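Local atomic coordinates of CYTH domain-containing protein (Pyrococcus horikoshii, PDB entry 2EEN), a protein that is of unknown function but, as a CYTH-domain protein, probably binds and acts on phosphate-bearing compounds with the help of metal ions. Residues Y2-F15 against K132-I146. Residues are numbered along the deposited sequence; the frame is centred on the assembly and turned at random.
Sequences YEVELKGYANDEIF and KFIEIETLVKEKDEI
V4 and T138, L6 and I136, and G8 and I134 form the hydrogen-bonded pairs that zip strand 3-9 antiparallel to strand 132-139. The apolar face is the tight one: L6 CB meets I136 CG2 at 3.8 Å, while I134 CG2 rests on G8 O at 3.6 Å. Helix 146-160 covers V4, L6, I134 and I136. V4 CG2, anti to the carbonyl carbon, reaches V140 CG2 (3.7 Å), the two valines crossing nearly at right angles. The other face is polar and partly open around E3, E5 and E137. There E5 and E135 cross obliquely, carboxylate planes 55° apart, as do E3 and E137 at 56°; the modelled closeness of both pairs is doubtful. With an alanine at E5, the E135 carboxylate would probably lose its acidic neighbour and K76 one of its weak, distant partners. K7 and E135, both buried, lie side by side, K7 CB 3.7 Å from E135 CG; a bend at chi3 (69°) turns the K7 ammonium, which bonds to R168 O. Past G8, the Y9 ring takes F133 CE2 over one face, and the K132 chain runs across the F15 ring, CD 4.0 Å from its centroid. Solvent reaches D12 and the K132 tip: D12 OD1 and K132 NZ form a long salt bridge (3.8 Å), a water donates to D12 OD1 and accepts a weak bond from K132 NZ, and E126 also pairs with K132. E3, E5 and K7 spell the ExExK signature of the CYTH fold, whose first strand, as in triphosphate tunnel enzymes, lines an antiparallel beta tunnel.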
ATOM      1  N   TYR A   2      -3.375  15.670 -13.390  1.00 27.11           N
ATOM      2  CA  TYR A   2      -1.934  15.325 -13.287  1.00 27.25           C
ATOM      3  C   TYR A   2      -1.164  16.422 -12.584  1.00 26.19           C
ATOM      4  O   TYR A   2      -1.515  17.598 -12.677  1.00 25.46           O
ATOM      5  CB  TYR A   2      -1.323  15.121 -14.678  1.00 29.23           C
ATOM      6  CG  TYR A   2      -1.914  13.976 -15.460  1.00 30.64           C
ATOM      7  CD1 TYR A   2      -3.156  14.096 -16.078  1.00 32.90           C
ATOM      8  CD2 TYR A   2      -1.232  12.765 -15.577  1.00 32.72           C
ATOM      9  CE1 TYR A   2      -3.708  13.039 -16.797  1.00 34.54           C
ATOM     10  CE2 TYR A   2      -1.773  11.701 -16.293  1.00 34.54           C
ATOM     11  CZ  TYR A   2      -3.010  11.845 -16.900  1.00 35.83           C
ATOM     12  OH  TYR A   2      -3.546  10.794 -17.612  1.00 39.36           O
ATOM     13  N   GLU A   3      -0.112  16.028 -11.879  1.00 25.47           N
ATOM     14  CA  GLU A   3       0.731  16.985 -11.182  1.00 25.26           C
ATOM     15  C   GLU A   3       1.873  17.320 -12.125  1.00 22.17           C
ATOM     16  O   GLU A   3       2.797  16.529 -12.317  1.00 21.44           O
ATOM     17  CB  GLU A   3       1.283  16.381  -9.888  1.00 29.15           C
ATOM     18  CG  GLU A   3       2.082  17.365  -9.044  1.00 35.49           C
ATOM     19  CD  GLU A   3       2.600  16.746  -7.757  1.00 39.46           C
ATOM     20  OE1 GLU A   3       2.358  15.540  -7.530  1.00 41.92           O
ATOM     21  OE2 GLU A   3       3.248  17.471  -6.972  1.00 41.17           O
ATOM     22  N   VAL A   4       1.783  18.482 -12.752  1.00 21.45           N
ATOM     23  CA  VAL A   4       2.821  18.915 -13.665  1.00 21.01           C
ATOM     24  C   VAL A   4       4.005  19.356 -12.827  1.00 21.96           C
ATOM     25  O   VAL A   4       3.862  20.167 -11.912  1.00 21.57           O
ATOM     26  CB  VAL A   4       2.333  20.089 -14.525  1.00 19.29           C
ATOM     27  CG1 VAL A   4       3.445  20.568 -15.441  1.00 18.52           C
ATOM     28  CG2 VAL A   4       1.108  19.656 -15.327  1.00 19.52           C
ATOM     29  N   GLU A   5       5.178  18.819 -13.127  1.00 21.71           N
ATOM     30  CA  GLU A   5       6.354  19.188 -12.367  1.00 24.22           C
ATOM     31  C   GLU A   5       7.575  19.401 -13.239  1.00 23.42           C
ATOM     32  O   GLU A   5       7.823  18.652 -14.190  1.00 23.01           O
ATOM     33  CB  GLU A   5       6.655  18.124 -11.305  1.00 28.66           C
ATOM     34  CG  GLU A   5       7.911  18.408 -10.486  1.00 34.31           C
ATOM     35  CD  GLU A   5       8.016  17.541  -9.240  1.00 37.67           C
ATOM     36  OE1 GLU A   5       7.261  17.788  -8.274  1.00 39.80           O
ATOM     37  OE2 GLU A   5       8.849  16.609  -9.228  1.00 39.53           O
ATOM     38  N   LEU A   6       8.318  20.447 -12.906  1.00 21.47           N
ATOM     39  CA  LEU A   6       9.552  20.796 -13.591  1.00 21.74           C
ATOM     40  C   LEU A   6      10.623  20.951 -12.529  1.00 22.89           C
ATOM     41  O   LEU A   6      10.343  21.377 -11.408  1.00 22.24           O
ATOM     42  CB  LEU A   6       9.418  22.120 -14.347  1.00 23.89           C
ATOM     43  CG  LEU A   6       8.531  22.191 -15.581  1.00 26.04           C
ATOM     44  CD1 LEU A   6       8.645  23.589 -16.177  1.00 25.22           C
ATOM     45  CD2 LEU A   6       8.965  21.149 -16.591  1.00 26.30           C
ATOM     46  N   LYS A   7      11.853  20.610 -12.885  1.00 20.72           N
ATOM     47  CA  LYS A   7      12.965  20.716 -11.961  1.00 21.17           C
ATOM     48  C   LYS A   7      14.163  21.332 -12.655  1.00 20.07           C
ATOM     49  O   LYS A   7      14.399  21.088 -13.840  1.00 20.71           O
ATOM     50  CB  LYS A   7      13.340  19.331 -11.424  1.00 20.66           C
ATOM     51  CG  LYS A   7      14.592  19.313 -10.551  1.00 20.41           C
ATOM     52  CD  LYS A   7      14.728  17.999  -9.781  1.00 22.01           C
ATOM     53  CE  LYS A   7      15.043  16.821 -10.690  1.00 21.55           C
ATOM     54  NZ  LYS A   7      15.066  15.540  -9.912  1.00 24.57           N
ATOM     55  N   GLY A   8      14.914  22.130 -11.910  1.00 19.92           N
ATOM     56  CA  GLY A   8      16.103  22.753 -12.448  1.00 20.51           C
ATOM     57  C   GLY A   8      17.214  22.728 -11.421  1.00 21.06           C
ATOM     58  O   GLY A   8      16.962  22.562 -10.227  1.00 19.84           O
ATOM     59  N   TYR A   9      18.453  22.855 -11.876  1.00 22.58           N
ATOM     60  CA  TYR A   9      19.570  22.887 -10.949  1.00 23.36           C
ATOM     61  C   TYR A   9      19.535  24.266 -10.319  1.00 22.22           C
ATOM     62  O   TYR A   9      19.142  25.235 -10.972  1.00 24.02           O
ATOM     63  CB  TYR A   9      20.900  22.671 -11.682  1.00 21.92           C
ATOM     64  CG  TYR A   9      21.101  21.248 -12.132  1.00 25.08           C
ATOM     65  CD1 TYR A   9      20.422  20.745 -13.240  1.00 25.88           C
ATOM     66  CD2 TYR A   9      21.928  20.386 -11.416  1.00 25.95           C
ATOM     67  CE1 TYR A   9      20.559  19.417 -13.626  1.00 26.51           C
ATOM     68  CE2 TYR A   9      22.069  19.054 -11.792  1.00 26.41           C
ATOM     69  CZ  TYR A   9      21.382  18.578 -12.894  1.00 26.40           C
ATOM     70  OH  TYR A   9      21.499  17.257 -13.260  1.00 30.11           O
ATOM     71  N   ALA A  10      19.928  24.359  -9.055  1.00 21.39           N
ATOM     72  CA  ALA A  10      19.912  25.638  -8.363  1.00 22.78           C
ATOM     73  C   ALA A  10      21.221  25.958  -7.655  1.00 23.72           C
ATOM     74  O   ALA A  10      22.217  25.241  -7.792  1.00 25.95           O
ATOM     75  CB  ALA A  10      18.747  25.677  -7.365  1.00 20.82           C
ATOM     76  N   ASN A  11      21.202  27.044  -6.891  1.00 24.61           N
ATOM     77  CA  ASN A  11      22.363  27.519  -6.157  1.00 26.96           C
ATOM     78  C   ASN A  11      21.878  28.533  -5.131  1.00 28.32           C
ATOM     79  O   ASN A  11      20.688  28.849  -5.090  1.00 27.84           O
ATOM     80  CB  ASN A  11      23.337  28.193  -7.118  1.00 27.80           C
ATOM     81  CG  ASN A  11      22.662  29.250  -7.976  1.00 29.31           C
ATOM     82  OD1 ASN A  11      21.971  30.133  -7.464  1.00 28.74           O
ATOM     83  ND2 ASN A  11      22.857  29.166  -9.287  1.00 28.65           N
ATOM     84  N   ASP A  12      22.793  29.051  -4.314  1.00 28.86           N
ATOM     85  CA  ASP A  12      22.426  30.026  -3.289  1.00 30.84           C
ATOM     86  C   ASP A  12      21.693  31.229  -3.876  1.00 30.40           C
ATOM     87  O   ASP A  12      20.788  31.783  -3.247  1.00 30.08           O
ATOM     88  CB  ASP A  12      23.669  30.518  -2.536  1.00 33.35           C
ATOM     89  CG  ASP A  12      24.304  29.436  -1.683  1.00 36.86           C
ATOM     90  OD1 ASP A  12      23.561  28.712  -0.987  1.00 38.13           O
ATOM     91  OD2 ASP A  12      25.548  29.317  -1.697  1.00 38.53           O
ATOM     92  N   GLU A  13      22.093  31.630  -5.076  1.00 30.03           N
ATOM     93  CA  GLU A  13      21.486  32.766  -5.759  1.00 30.85           C
ATOM     94  C   GLU A  13      20.002  32.535  -6.031  1.00 28.66           C
ATOM     95  O   GLU A  13      19.164  33.376  -5.698  1.00 28.85           O
ATOM     96  CB  GLU A  13      22.211  33.025  -7.083  1.00 32.78           C
ATOM     97  CG  GLU A  13      21.519  34.024  -7.997  1.00 38.42           C
ATOM     98  CD  GLU A  13      22.166  34.090  -9.371  1.00 41.26           C
ATOM     99  OE1 GLU A  13      23.290  34.629  -9.472  1.00 42.09           O
ATOM    100  OE2 GLU A  13      21.552  33.603 -10.345  1.00 43.69           O
ATOM    101  N   ILE A  14      19.682  31.399  -6.643  1.00 26.85           N
ATOM    102  CA  ILE A  14      18.294  31.078  -6.958  1.00 25.96           C
ATOM    103  C   ILE A  14      17.489  30.905  -5.673  1.00 25.14           C
ATOM    104  O   ILE A  14      16.355  31.377  -5.574  1.00 24.36           O
ATOM    105  CB  ILE A  14      18.207  29.795  -7.818  1.00 25.04           C
ATOM    106  CG1 ILE A  14      18.781  30.080  -9.210  1.00 25.08           C
ATOM    107  CG2 ILE A  14      16.763  29.326  -7.929  1.00 24.81           C
ATOM    108  CD1 ILE A  14      18.877  28.867 -10.114  1.00 25.32           C
ATOM    109  N   PHE A  15      18.084  30.232  -4.694  1.00 24.76           N
ATOM    110  CA  PHE A  15      17.428  30.008  -3.409  1.00 23.69           C
ATOM    111  C   PHE A  15      17.056  31.334  -2.750  1.00 25.71           C
ATOM    112  O   PHE A  15      15.922  31.516  -2.305  1.00 24.26           O
ATOM    113  CB  PHE A  15      18.344  29.202  -2.479  1.00 23.74           C
ATOM    114  CG  PHE A  15      18.259  27.706  -2.678  1.00 22.60           C
ATOM    115  CD1 PHE A  15      17.832  27.170  -3.886  1.00 21.83           C
ATOM    116  CD2 PHE A  15      18.616  26.837  -1.649  1.00 22.97           C
ATOM    117  CE1 PHE A  15      17.760  25.790  -4.072  1.00 21.57           C
ATOM    118  CE2 PHE A  15      18.550  25.456  -1.823  1.00 22.10           C
ATOM    119  CZ  PHE A  15      18.119  24.930  -3.039  1.00 19.26           C
ATOM    120  N   LYS A 132      21.954  21.333  -4.754  1.00 17.44           N
ATOM    121  CA  LYS A 132      20.750  22.156  -4.810  1.00 17.12           C
ATOM    122  C   LYS A 132      19.945  22.097  -6.105  1.00 16.33           C
ATOM    123  O   LYS A 132      20.493  22.157  -7.207  1.00 16.76           O
ATOM    124  CB  LYS A 132      21.111  23.616  -4.544  1.00 19.10           C
ATOM    125  CG  LYS A 132      21.683  23.885  -3.172  1.00 21.16           C
ATOM    126  CD  LYS A 132      22.036  25.359  -3.020  1.00 23.06           C
ATOM    127  CE  LYS A 132      22.328  25.720  -1.571  1.00 25.83           C
ATOM    128  NZ  LYS A 132      23.415  24.892  -0.989  1.00 26.57           N
ATOM    129  N   PHE A 133      18.631  21.989  -5.946  1.00 15.82           N
ATOM    130  CA  PHE A 133      17.705  21.961  -7.070  1.00 15.27           C
ATOM    131  C   PHE A 133      16.493  22.793  -6.700  1.00 16.85           C
ATOM    132  O   PHE A 133      16.283  23.131  -5.532  1.00 16.08           O
ATOM    133  CB  PHE A 133      17.205  20.547  -7.366  1.00 16.56           C
ATOM    134  CG  PHE A 133      18.262  19.623  -7.878  1.00 16.27           C
ATOM    135  CD1 PHE A 133      19.221  19.110  -7.016  1.00 16.28           C
ATOM    136  CD2 PHE A 133      18.291  19.258  -9.216  1.00 18.62           C
ATOM    137  CE1 PHE A 133      20.204  18.245  -7.482  1.00 17.14           C
ATOM    138  CE2 PHE A 133      19.274  18.388  -9.698  1.00 19.93           C
ATOM    139  CZ  PHE A 133      20.229  17.880  -8.824  1.00 18.80           C
ATOM    140  N   ILE A 134      15.704  23.122  -7.711  1.00 17.32           N
ATOM    141  CA  ILE A 134      14.481  23.863  -7.496  1.00 16.76           C
ATOM    142  C   ILE A 134      13.407  23.169  -8.314  1.00 18.43           C
ATOM    143  O   ILE A 134      13.608  22.828  -9.484  1.00 18.21           O
ATOM    144  CB  ILE A 134      14.603  25.342  -7.923  1.00 17.41           C
ATOM    145  CG1 ILE A 134      13.268  26.049  -7.655  1.00 16.47           C
ATOM    146  CG2 ILE A 134      15.005  25.447  -9.391  1.00 17.99           C
ATOM    147  CD1 ILE A 134      13.332  27.549  -7.765  1.00 18.14           C
ATOM    148  N   GLU A 135      12.273  22.916  -7.679  1.00 15.77           N
ATOM    149  CA  GLU A 135      11.175  22.269  -8.363  1.00 17.89           C
ATOM    150  C   GLU A 135       9.971  23.179  -8.302  1.00 15.70           C
ATOM    151  O   GLU A 135       9.878  24.041  -7.427  1.00 18.65           O
ATOM    152  CB  GLU A 135      10.844  20.922  -7.712  1.00 21.43           C
ATOM    153  CG  GLU A 135      11.842  19.817  -8.047  1.00 24.99           C
ATOM    154  CD  GLU A 135      11.404  18.446  -7.551  1.00 28.95           C
ATOM    155  OE1 GLU A 135      10.183  18.204  -7.450  1.00 32.28           O
ATOM    156  OE2 GLU A 135      12.282  17.597  -7.282  1.00 31.35           O
ATOM    157  N   ILE A 136       9.079  23.004  -9.264  1.00 16.35           N
ATOM    158  CA  ILE A 136       7.843  23.765  -9.312  1.00 16.17           C
ATOM    159  C   ILE A 136       6.764  22.805  -9.787  1.00 17.68           C
ATOM    160  O   ILE A 136       7.008  21.941 -10.639  1.00 16.99           O
ATOM    161  CB  ILE A 136       7.950  24.994 -10.249  1.00 15.19           C
ATOM    162  CG1 ILE A 136       6.701  25.866 -10.083  1.00 16.06           C
ATOM    163  CG2 ILE A 136       8.134  24.548 -11.702  1.00 15.03           C
ATOM    164  CD1 ILE A 136       6.852  27.265 -10.667  1.00 13.25           C
ATOM    165  N   GLU A 137       5.573  22.932  -9.220  1.00 15.69           N
ATOM    166  CA  GLU A 137       4.481  22.047  -9.582  1.00 19.46           C
ATOM    167  C   GLU A 137       3.120  22.703  -9.502  1.00 20.03           C
ATOM    168  O   GLU A 137       2.917  23.672  -8.764  1.00 19.13           O
ATOM    169  CB  GLU A 137       4.471  20.828  -8.666  1.00 22.26           C
ATOM    170  CG  GLU A 137       4.433  21.204  -7.193  1.00 30.54           C
ATOM    171  CD  GLU A 137       3.820  20.127  -6.325  1.00 35.39           C
ATOM    172  OE1 GLU A 137       2.575  20.019  -6.305  1.00 40.86           O
ATOM    173  OE2 GLU A 137       4.579  19.389  -5.664  1.00 40.09           O
ATOM    174  N   THR A 138       2.191  22.148 -10.268  1.00 20.04           N
ATOM    175  CA  THR A 138       0.814  22.611 -10.288  1.00 20.50           C
ATOM    176  C   THR A 138      -0.023  21.475 -10.848  1.00 22.96           C
ATOM    177  O   THR A 138       0.473  20.658 -11.628  1.00 22.18           O
ATOM    178  CB  THR A 138       0.634  23.857 -11.172  1.00 21.86           C
ATOM    179  OG1 THR A 138      -0.696  24.369 -10.998  1.00 23.30           O
ATOM    180  CG2 THR A 138       0.852  23.508 -12.644  1.00 23.64           C
ATOM    181  N   LEU A 139      -1.285  21.415 -10.443  1.00 22.22           N
ATOM    182  CA  LEU A 139      -2.179  20.364 -10.909  1.00 24.07           C
ATOM    183  C   LEU A 139      -3.010  20.808 -12.103  1.00 25.27           C
ATOM    184  O   LEU A 139      -3.378  21.976 -12.219  1.00 25.87           O
ATOM    185  CB  LEU A 139      -3.110  19.922  -9.779  1.00 26.00           C
ATOM    186  CG  LEU A 139      -2.437  19.341  -8.533  1.00 28.62           C
ATOM    187  CD1 LEU A 139      -3.493  18.963  -7.508  1.00 27.72           C
ATOM    188  CD2 LEU A 139      -1.607  18.125  -8.919  1.00 30.77           C
ATOM    189  N   VAL A 140      -3.286  19.860 -12.994  1.00 26.22           N
ATOM    190  CA  VAL A 140      -4.096  20.106 -14.182  1.00 27.01           C
ATOM    191  C   VAL A 140      -5.040  18.918 -14.301  1.00 28.35           C
ATOM    192  O   VAL A 140      -4.701  17.811 -13.893  1.00 28.51           O
ATOM    193  CB  VAL A 140      -3.233  20.199 -15.458  1.00 28.23           C
ATOM    194  CG1 VAL A 140      -2.271  21.369 -15.351  1.00 28.28           C
ATOM    195  CG2 VAL A 140      -2.477  18.904 -15.675  1.00 28.70           C
ATOM    196  N   LYS A 141      -6.223  19.140 -14.861  1.00 30.04           N
ATOM    197  CA  LYS A 141      -7.187  18.058 -14.978  1.00 32.23           C
ATOM    198  C   LYS A 141      -6.921  17.122 -16.152  1.00 31.96           C
ATOM    199  O   LYS A 141      -6.878  15.905 -15.981  1.00 32.44           O
ATOM    200  CB  LYS A 141      -8.604  18.627 -15.081  1.00 34.83           C
ATOM    201  CG  LYS A 141      -9.694  17.569 -15.035  1.00 36.90           C
ATOM    202  CD  LYS A 141     -11.076  18.196 -15.000  1.00 38.14           C
ATOM    203  CE  LYS A 141     -12.151  17.132 -14.871  1.00 38.87           C
ATOM    204  NZ  LYS A 141     -13.510  17.734 -14.790  1.00 40.43           N
ATOM    205  N   GLU A 142      -6.728  17.689 -17.338  1.00 31.80           N
ATOM    206  CA  GLU A 142      -6.497  16.879 -18.527  1.00 31.37           C
ATOM    207  C   GLU A 142      -5.051  16.825 -19.003  1.00 30.44           C
ATOM    208  O   GLU A 142      -4.273  17.753 -18.798  1.00 29.53           O
ATOM    209  CB  GLU A 142      -7.386  17.371 -19.669  1.00 32.88           C
ATOM    210  CG  GLU A 142      -8.873  17.228 -19.395  1.00 37.27           C
ATOM    211  CD  GLU A 142      -9.247  15.818 -18.981  1.00 38.97           C
ATOM    212  OE1 GLU A 142      -8.618  14.863 -19.488  1.00 40.79           O
ATOM    213  OE2 GLU A 142     -10.174  15.662 -18.158  1.00 41.52           O
ATOM    214  N   LYS A 143      -4.708  15.717 -19.648  1.00 29.14           N
ATOM    215  CA  LYS A 143      -3.369  15.510 -20.172  1.00 28.55           C
ATOM    216  C   LYS A 143      -3.008  16.604 -21.174  1.00 26.84           C
ATOM    217  O   LYS A 143      -1.860  17.043 -21.236  1.00 25.29           O
ATOM    218  CB  LYS A 143      -3.285  14.136 -20.841  1.00 30.44           C
ATOM    219  CG  LYS A 143      -1.929  13.803 -21.426  1.00 33.96           C
ATOM    220  CD  LYS A 143      -1.909  12.408 -22.049  1.00 36.97           C
ATOM    221  CE  LYS A 143      -2.229  11.325 -21.026  1.00 38.66           C
ATOM    222  NZ  LYS A 143      -2.107   9.950 -21.596  1.00 38.53           N
ATOM    223  N   ASP A 144      -3.988  17.052 -21.955  1.00 26.73           N
ATOM    224  CA  ASP A 144      -3.722  18.056 -22.980  1.00 27.39           C
ATOM    225  C   ASP A 144      -3.527  19.455 -22.393  1.00 27.41           C
ATOM    226  O   ASP A 144      -3.197  20.409 -23.087  1.00 28.59           O
ATOM    227  CB  ASP A 144      -4.887  18.060 -23.974  1.00 28.14           C
ATOM    228  CG  ASP A 144      -4.611  17.040 -25.074  1.00 29.35           C
ATOM    229  OD1 ASP A 144      -3.542  17.124 -25.681  1.00 29.93           O
ATOM    230  OD2 ASP A 144      -5.455  16.179 -25.307  1.00 30.67           O
ATOM    231  N   GLU A 145      -3.799  19.568 -21.075  1.00 27.49           N
ATOM    232  CA  GLU A 145      -3.541  20.830 -20.397  1.00 27.71           C
ATOM    233  C   GLU A 145      -2.103  20.905 -19.867  1.00 25.94           C
ATOM    234  O   GLU A 145      -1.646  21.933 -19.401  1.00 23.48           O
ATOM    235  CB  GLU A 145      -4.536  20.962 -19.246  1.00 29.30           C
ATOM    236  CG  GLU A 145      -5.985  20.971 -19.731  1.00 32.42           C
ATOM    237  CD  GLU A 145      -6.913  21.110 -18.543  1.00 34.69           C
ATOM    238  OE1 GLU A 145      -6.791  20.333 -17.608  1.00 35.21           O
ATOM    239  OE2 GLU A 145      -7.778  21.986 -18.577  1.00 37.59           O
ATOM    240  N   ILE A 146      -1.391  19.757 -19.924  1.00 23.65           N
ATOM    241  CA  ILE A 146      -0.022  19.722 -19.396  1.00 23.84           C
ATOM    242  C   ILE A 146       0.925  20.672 -20.145  1.00 25.21           C
ATOM    243  O   ILE A 146       1.701  21.418 -19.562  1.00 24.15           O
ATOM    244  CB  ILE A 146       0.497  18.288 -19.512  1.00 23.03           C
ATOM    245  CG1 ILE A 146      -0.229  17.378 -18.518  1.00 23.32           C
ATOM    246  CG2 ILE A 146       2.001  18.243 -19.185  1.00 25.16           C
ATOM    247  CD1 ILE A 146       0.238  15.927 -18.621  1.00 20.40           C
TER
HETATM  248  O   HOH W   1      24.530  27.112   1.201  1.00 46.23           O